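Local coordinates for prolyl-tRNA synthetase (Naegleria fowleri, PDB 6UYH), which probably attaches proline to tRNA(Pro) in an ATP-dependent reaction, as a class II aminoacyl-tRNA synthetase, and binds halofuginone and an ATP analogue here, at residues A[17-22]-A[280-286]; A[26-30]-A[157-161]. One frame throughout, in Å; residues are numbered along the deposited sequence. Where two conformers were deposited one is given.

In the fold
From the N terminus, the chain passes through the turn at 17-22 directly into helix 22-32, and each part makes its own long-range contact. The helix, through 26-30, meets residues 157-161 and closes a loop of 126 intervening residues in interaction 2. Interaction 1 closes later, when 280-286 returns to 17-22 after 257 residues, so the smaller loop lies wholly within the larger. Centres of the two contacts are about 11 Å apart, and they touch: Ile280 CD1 lies 3.7 Å from Phe159 CE2, and Met281 CE 3.7 Å from Tyr26 CZ. Together they join the N-terminal region to the end of helix 274-283 and to the loop between strands 140-149 and 164-174, in the class II core.

Interaction 1. Residues A[17-22]-A[280-286]; sequences KKQENF and IMVHGDD
Residues 17-20 form a type I turn (Lys18 -58/-36, Gln19 -80/-13), closed by Glu20 N to Lys17 O at 3.0 Å, before Asn21 N-caps helix 22-32. Opposite, helix 274-283 ends: Gly284 N still bonds Ile280 O (2.8 Å), but Gly284 leaves helical angles (-61/154). The backbones come closest at Lys17 and Asp286, CA to CA 5.5 Å.

Polar contacts dominate. Lys18, chi1 t and otherwise fully extended, carries NZ to Met281 O (2.8 Å) and Gly284 O (2.7 Å). Asp286, chi1 m, accepts Lys18 N on OD1 (2.7 Å) and forms a very short salt bridge from OD2 to Lys17 NZ (2.4 Å), for which Lys17 folds back with chi3 and chi4 both p. A water donates to Asp286 OD2 (2.9 Å) and accepts from Gln19 N (3.0 Å).

The apolar part is a Met-aromatic contact: Phe22 CZ lies 3.7 Å from Met281 CG, and Met281 SD 5.2 Å from the ring centroid, obliquely. Ile227 of strand 219-227 touches both side chains.

Helix 274-283 follows strand 261-272, as in motif 3 of class II synthetases. A lysine ammonium at its carbonyl end complements the negative pole of the helix dipole, while Asp286 balances the neighbouring lysine charge.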
loop_
_atom_site.group_PDB
_atom_site.type_symbol
_atom_site.label_atom_id
_atom_site.label_comp_id
_atom_site.label_asym_id
_atom_site.label_seq_id
_atom_site.Cartn_x
_atom_site.Cartn_y
_atom_site.Cartn_z
ATOM N N LYS A 17 -3.799 -35.051 -4.140
ATOM C CA LYS A 17 -4.037 -34.929 -2.708
ATOM C C LYS A 17 -2.858 -34.274 -1.996
ATOM O O LYS A 17 -1.706 -34.379 -2.422
ATOM C CB LYS A 17 -4.316 -36.302 -2.091
ATOM C CG LYS A 17 -5.642 -36.904 -2.551
ATOM C CD LYS A 17 -5.900 -38.271 -1.921
ATOM C CE LYS A 17 -6.222 -38.160 -0.434
ATOM N NZ LYS A 17 -7.430 -37.318 -0.172
ATOM N N LYS A 18 -3.170 -33.586 -0.895
ATOM C CA LYS A 18 -2.142 -32.909 -0.110
ATOM C C LYS A 18 -1.077 -33.896 0.354
ATOM O O LYS A 18 0.112 -33.565 0.392
ATOM C CB LYS A 18 -2.792 -32.211 1.082
ATOM C CG LYS A 18 -1.940 -31.149 1.767
ATOM C CD LYS A 18 -2.727 -30.483 2.895
ATOM C CE LYS A 18 -1.949 -29.351 3.520
ATOM N NZ LYS A 18 -2.722 -28.695 4.639
ATOM N N GLN A 19 -1.491 -35.121 0.679
ATOM C CA GLN A 19 -0.635 -36.202 1.158
ATOM C C GLN A 19 0.114 -36.922 0.041
ATOM O O GLN A 19 1.002 -37.730 0.334
ATOM C CB GLN A 19 -1.490 -37.229 1.916
ATOM C CG GLN A 19 -2.348 -38.103 0.984
ATOM C CD GLN A 19 -3.593 -38.692 1.645
ATOM O OE1 GLN A 19 -3.944 -39.847 1.408
ATOM N NE2 GLN A 19 -4.277 -37.890 2.450
ATOM N N GLU A 20 -0.259 -36.707 -1.223
ATOM C CA GLU A 20 0.360 -37.410 -2.344
ATOM C C GLU A 20 1.569 -36.664 -2.905
ATOM O O GLU A 20 2.615 -37.263 -3.172
ATOM C CB GLU A 20 -0.661 -37.623 -3.478
ATOM C CG GLU A 20 -1.590 -38.797 -3.283
ATOM C CD GLU A 20 -2.706 -38.838 -4.322
ATOM O OE1 GLU A 20 -2.867 -37.857 -5.086
ATOM O OE2 GLU A 20 -3.434 -39.847 -4.360
ATOM N N ASN A 21 1.409 -35.370 -3.151
ATOM C CA ASN A 21 2.462 -34.563 -3.763
ATOM C C ASN A 21 2.204 -33.140 -3.285
ATOM O O ASN A 21 1.342 -32.446 -3.833
ATOM C CB ASN A 21 2.436 -34.669 -5.284
ATOM C CG ASN A 21 3.584 -33.918 -5.948
ATOM O OD1 ASN A 21 4.039 -32.889 -5.456
ATOM N ND2 ASN A 21 4.053 -34.436 -7.074
ATOM N N PHE A 22 2.931 -32.730 -2.246
ATOM C CA PHE A 22 2.601 -31.486 -1.566
ATOM C C PHE A 22 2.799 -30.289 -2.480
ATOM O O PHE A 22 2.011 -29.336 -2.440
ATOM C CB PHE A 22 3.448 -31.352 -0.291
ATOM C CG PHE A 22 3.021 -30.223 0.613
ATOM C CD1 PHE A 22 1.691 -30.063 0.972
ATOM C CD2 PHE A 22 3.956 -29.338 1.129
ATOM C CE1 PHE A 22 1.296 -29.014 1.802
ATOM C CE2 PHE A 22 3.571 -28.295 1.969
ATOM C CZ PHE A 22 2.236 -28.137 2.308
ATOM N N ILE A 280 -2.129 -21.073 3.993
ATOM C CA ILE A 280 -2.624 -22.048 3.028
ATOM C C ILE A 280 -2.048 -23.438 3.304
ATOM O O ILE A 280 -2.773 -24.438 3.290
ATOM C CB ILE A 280 -2.304 -21.577 1.602
ATOM C CG1 ILE A 280 -3.039 -20.260 1.319
ATOM C CG2 ILE A 280 -2.641 -22.676 0.594
ATOM C CD1 ILE A 280 -2.629 -19.610 0.001
ATOM N N MET A 281 -0.732 -23.529 3.543
ATOM C CA MET A 281 -0.133 -24.835 3.795
ATOM C C MET A 281 -0.676 -25.475 5.064
ATOM O O MET A 281 -0.779 -26.709 5.136
ATOM C CB MET A 281 1.395 -24.730 3.886
ATOM C CG MET A 281 2.062 -24.463 2.545
ATOM S SD MET A 281 3.864 -24.310 2.745
ATOM C CE MET A 281 4.339 -24.082 1.030
ATOM N N VAL A 282 -1.004 -24.668 6.079
ATOM C CA VAL A 282 -1.526 -25.226 7.325
ATOM C C VAL A 282 -2.970 -25.691 7.141
ATOM O O VAL A 282 -3.320 -26.824 7.496
ATOM C CB VAL A 282 -1.393 -24.206 8.475
ATOM C CG1 VAL A 282 -2.134 -24.705 9.714
ATOM C CG2 VAL A 282 0.082 -23.955 8.813
ATOM N N HIS A 283 -3.824 -24.844 6.554
ATOM C CA HIS A 283 -5.271 -25.078 6.593
ATOM C C HIS A 283 -5.871 -25.679 5.326
ATOM O O HIS A 283 -6.973 -26.234 5.398
ATOM C CB HIS A 283 -6.028 -23.773 6.869
ATOM C CG HIS A 283 -5.712 -23.154 8.188
ATOM N ND1 HIS A 283 -5.824 -23.832 9.380
ATOM C CD2 HIS A 283 -5.335 -21.893 8.504
ATOM C CE1 HIS A 283 -5.498 -23.023 10.373
ATOM N NE2 HIS A 283 -5.197 -21.840 9.867
ATOM N N GLY A 284 -5.218 -25.559 4.173
ATOM C CA GLY A 284 -5.797 -26.105 2.952
ATOM C C GLY A 284 -5.992 -27.610 3.033
ATOM O O GLY A 284 -5.302 -28.313 3.775
ATOM N N ASP A 285 -6.960 -28.114 2.266
ATOM C CA ASP A 285 -7.266 -29.537 2.275
ATOM C C ASP A 285 -7.483 -30.005 0.830
ATOM O O ASP A 285 -7.195 -29.284 -0.128
ATOM C CB ASP A 285 -8.456 -29.831 3.214
ATOM C CG ASP A 285 -9.783 -29.260 2.707
ATOM O OD1 ASP A 285 -9.865 -28.820 1.543
ATOM O OD2 ASP A 285 -10.763 -29.266 3.485
ATOM N N ASP A 286 -7.995 -31.226 0.675
ATOM C CA ASP A 286 -8.097 -31.819 -0.653
ATOM C C ASP A 286 -9.273 -31.284 -1.454
ATOM O O ASP A 286 -9.399 -31.616 -2.639
ATOM C CB ASP A 286 -8.179 -33.345 -0.547
ATOM C CG ASP A 286 -6.859 -33.963 -0.099
ATOM O OD1 ASP A 286 -5.810 -33.310 -0.260
ATOM O OD2 ASP A 286 -6.872 -35.095 0.409
HETATM O O HOH W 1 -4.295 -35.525 1.585
#

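Interaction 2. Residues A[26-30]-A[157-161]; sequences YSQVI and VPFIR. With ANP (phosphoaminophosphonic acid-adenylate ester), chain C.
One face of helix 22-32, bearing Tyr26 and Ile30 one turn apart, packs on the tight turn 157-161. Val157 N bonds Arg161 O (2.8 Å) and Arg161 N bonds Val157 O (2.9 Å), with Ile160 and Arg161 together facing Val157 as a classic beta bulge. Phe159 (67/-50) has classic gamma-turn angles, its Ile160 N to Pro158 O bond weak at 2.7 Å.

Both helical side chains point toward the turn. Tyr26 (chi1 t) reaches out so that OH donates to Pro158 O (2.8 Å), which lies near the plane of the ring at its edge; Tyr26 CE2 is 3.9 Å from Pro158 CB and 4.2 Å from Val157 CG1. The proline is the bump: its CB also meets Ile30 CD1 at 3.6 Å, filling the hollow between tyrosine and isoleucine. Phe159 (chi1 m) turns its ring edge to both, with CD2 3.3 Å from Tyr26 OH and CE2 4.0 Å from Ile30 CG2.

At the far end Arg161 NH1 bonds ANP O2G (3.1 Å), and Ile160 O approaches ANP C2 (3.4 Å), consistent with the ATP-binding motif 2 loop of class II enzymes.

The turn lies in the loop that joins antiparallel strands 140-149 and 164-174. Leu36 of strand 36-38 touches Ile30, Pro158 and Phe159, Phe47 stacks edge-to-face with Phe159, and Ile280 of helix 274-283 packs on Tyr26 and Phe159.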
loop_
_atom_site.group_PDB
_atom_site.type_symbol
_atom_site.label_atom_id
_atom_site.label_comp_id
_atom_site.label_asym_id
_atom_site.label_seq_id
_atom_site.Cartn_x
_atom_site.Cartn_y
_atom_site.Cartn_z
ATOM N N TYR A 26 -0.198 -27.822 -3.688
ATOM C CA TYR A 26 -0.121 -26.400 -3.376
ATOM C C TYR A 26 -0.330 -25.557 -4.619
ATOM O O TYR A 26 -1.088 -24.575 -4.604
ATOM C CB TYR A 26 1.251 -26.110 -2.761
ATOM C CG TYR A 26 1.494 -24.724 -2.221
ATOM C CD1 TYR A 26 0.686 -24.191 -1.225
ATOM C CD2 TYR A 26 2.577 -23.968 -2.668
ATOM C CE1 TYR A 26 0.933 -22.939 -0.702
ATOM C CE2 TYR A 26 2.843 -22.704 -2.140
ATOM C CZ TYR A 26 2.019 -22.200 -1.158
ATOM O OH TYR A 26 2.277 -20.959 -0.618
ATOM N N SER A 27 0.318 -25.939 -5.716
ATOM C CA SER A 27 0.134 -25.211 -6.962
ATOM C C SER A 27 -1.327 -25.224 -7.395
ATOM O O SER A 27 -1.875 -24.181 -7.774
ATOM C CB SER A 27 1.027 -25.810 -8.044
ATOM O OG SER A 27 0.826 -25.141 -9.272
ATOM N N GLN A 28 -1.980 -26.384 -7.314
ATOM C CA GLN A 28 -3.373 -26.469 -7.740
ATOM C C GLN A 28 -4.280 -25.654 -6.826
ATOM O O GLN A 28 -5.195 -24.977 -7.304
ATOM C CB GLN A 28 -3.820 -27.930 -7.801
ATOM C CG GLN A 28 -3.163 -28.705 -8.940
ATOM C CD GLN A 28 -3.895 -29.989 -9.276
ATOM O OE1 GLN A 28 -5.113 -30.084 -9.114
ATOM N NE2 GLN A 28 -3.151 -30.991 -9.733
ATOM N N VAL A 29 -4.020 -25.672 -5.514
ATOM C CA VAL A 29 -4.898 -24.956 -4.590
ATOM C C VAL A 29 -4.760 -23.443 -4.762
ATOM O O VAL A 29 -5.762 -22.718 -4.766
ATOM C CB VAL A 29 -4.630 -25.395 -3.136
ATOM C CG1 VAL A 29 -5.341 -24.467 -2.152
ATOM C CG2 VAL A 29 -5.094 -26.838 -2.921
ATOM N N ILE A 30 -3.530 -22.928 -4.896
ATOM C CA ILE A 30 -3.396 -21.473 -4.956
ATOM C C ILE A 30 -3.908 -20.917 -6.289
ATOM O O ILE A 30 -4.380 -19.776 -6.341
ATOM C CB ILE A 30 -1.951 -21.017 -4.685
ATOM C CG1 ILE A 30 -1.010 -21.463 -5.809
ATOM C CG2 ILE A 30 -1.493 -21.469 -3.270
ATOM C CD1 ILE A 30 0.484 -21.220 -5.514
ATOM N N VAL A 157 9.272 -20.216 -3.902
ATOM C CA VAL A 157 8.077 -20.892 -3.420
ATOM C C VAL A 157 6.975 -19.842 -3.335
ATOM O O VAL A 157 7.148 -18.819 -2.663
ATOM C CB VAL A 157 8.282 -21.567 -2.051
ATOM C CG1 VAL A 157 6.973 -22.214 -1.563
ATOM C CG2 VAL A 157 9.401 -22.613 -2.125
ATOM N N PRO A 158 5.843 -20.018 -4.018
ATOM C CA PRO A 158 4.774 -19.018 -3.934
ATOM C C PRO A 158 4.498 -18.644 -2.485
ATOM O O PRO A 158 4.412 -19.509 -1.612
ATOM C CB PRO A 158 3.579 -19.726 -4.584
ATOM C CG PRO A 158 4.228 -20.645 -5.602
ATOM C CD PRO A 158 5.494 -21.145 -4.908
ATOM N N PHE A 159 4.434 -17.332 -2.235
ATOM C CA PHE A 159 4.252 -16.694 -0.933
ATOM C C PHE A 159 5.439 -16.886 0.009
ATOM O O PHE A 159 5.929 -15.902 0.561
ATOM C CB PHE A 159 2.973 -17.172 -0.231
ATOM C CG PHE A 159 1.720 -16.936 -1.025
ATOM C CD1 PHE A 159 1.321 -15.645 -1.367
ATOM C CD2 PHE A 159 0.932 -17.998 -1.418
ATOM C CE1 PHE A 159 0.162 -15.426 -2.108
ATOM C CE2 PHE A 159 -0.237 -17.790 -2.147
ATOM C CZ PHE A 159 -0.624 -16.496 -2.489
ATOM N N ILE A 160 5.919 -18.127 0.191
ATOM C CA ILE A 160 6.929 -18.388 1.220
ATOM C C ILE A 160 8.256 -17.730 0.874
ATOM O O ILE A 160 8.959 -17.219 1.761
ATOM C CB ILE A 160 7.126 -19.902 1.416
ATOM C CG1 ILE A 160 5.812 -20.576 1.815
ATOM C CG2 ILE A 160 8.234 -20.153 2.452
ATOM C CD1 ILE A 160 5.292 -20.164 3.183
ATOM N N ARG A 161 8.659 -17.796 -0.399
ATOM C CA ARG A 161 9.982 -17.319 -0.813
ATOM C C ARG A 161 9.866 -16.825 -2.255
ATOM O O ARG A 161 10.016 -17.601 -3.199
ATOM C CB ARG A 161 11.041 -18.407 -0.688
ATOM C CG ARG A 161 12.459 -17.865 -0.948
ATOM C CD ARG A 161 13.538 -18.926 -0.790
ATOM N NE ARG A 161 13.532 -19.476 0.562
ATOM C CZ ARG A 161 13.934 -18.811 1.642
ATOM N NH1 ARG A 161 14.391 -17.569 1.533
ATOM N NH2 ARG A 161 13.878 -19.391 2.836
HETATM P PG ANP C . 14.895 -16.432 5.357
HETATM O O1G ANP C . 15.729 -17.503 5.885
HETATM O O2G ANP C . 15.510 -15.963 3.971
HETATM O O3G ANP C . 13.447 -17.034 5.192
HETATM P PB ANP C . 15.505 -13.660 6.321
HETATM O O1B ANP C . 16.514 -13.475 7.352
HETATM O O2B ANP C . 16.147 -13.430 4.919
HETATM N N3B ANP C . 14.802 -15.147 6.376
HETATM P PA ANP C . 14.235 -11.153 7.007
HETATM O O1A ANP C . 14.568 -11.024 8.441
HETATM O O2A ANP C . 15.153 -10.323 6.172
HETATM O O3A ANP C . 14.338 -12.653 6.494
HETATM O "O5'" ANP C . 12.724 -10.769 6.604
HETATM C "C5'" ANP C . 11.608 -10.522 7.490
HETATM C "C4'" ANP C . 10.586 -11.598 7.229
HETATM O "O4'" ANP C . 10.211 -11.588 5.833
HETATM C "C3'" ANP C . 11.118 -13.001 7.475
HETATM O "O3'" ANP C . 10.992 -13.351 8.848
HETATM C "C2'" ANP C . 10.227 -13.860 6.576
HETATM O "O2'" ANP C . 9.066 -14.277 7.283
HETATM C "C1'" ANP C . 9.898 -12.906 5.411
HETATM N N9 ANP C . 10.647 -13.186 4.193
HETATM C C8 ANP C . 12.009 -13.235 4.048
HETATM N N7 ANP C . 12.412 -13.505 2.831
HETATM C C5 ANP C . 11.228 -13.643 2.118
HETATM C C6 ANP C . 10.964 -13.933 0.768
HETATM N N6 ANP C . 11.910 -14.091 -0.161
HETATM N N1 ANP C . 9.669 -14.033 0.392
HETATM C C2 ANP C . 8.716 -13.825 1.305
HETATM N N3 ANP C . 8.844 -13.526 2.599
HETATM C C4 ANP C . 10.133 -13.453 2.947
#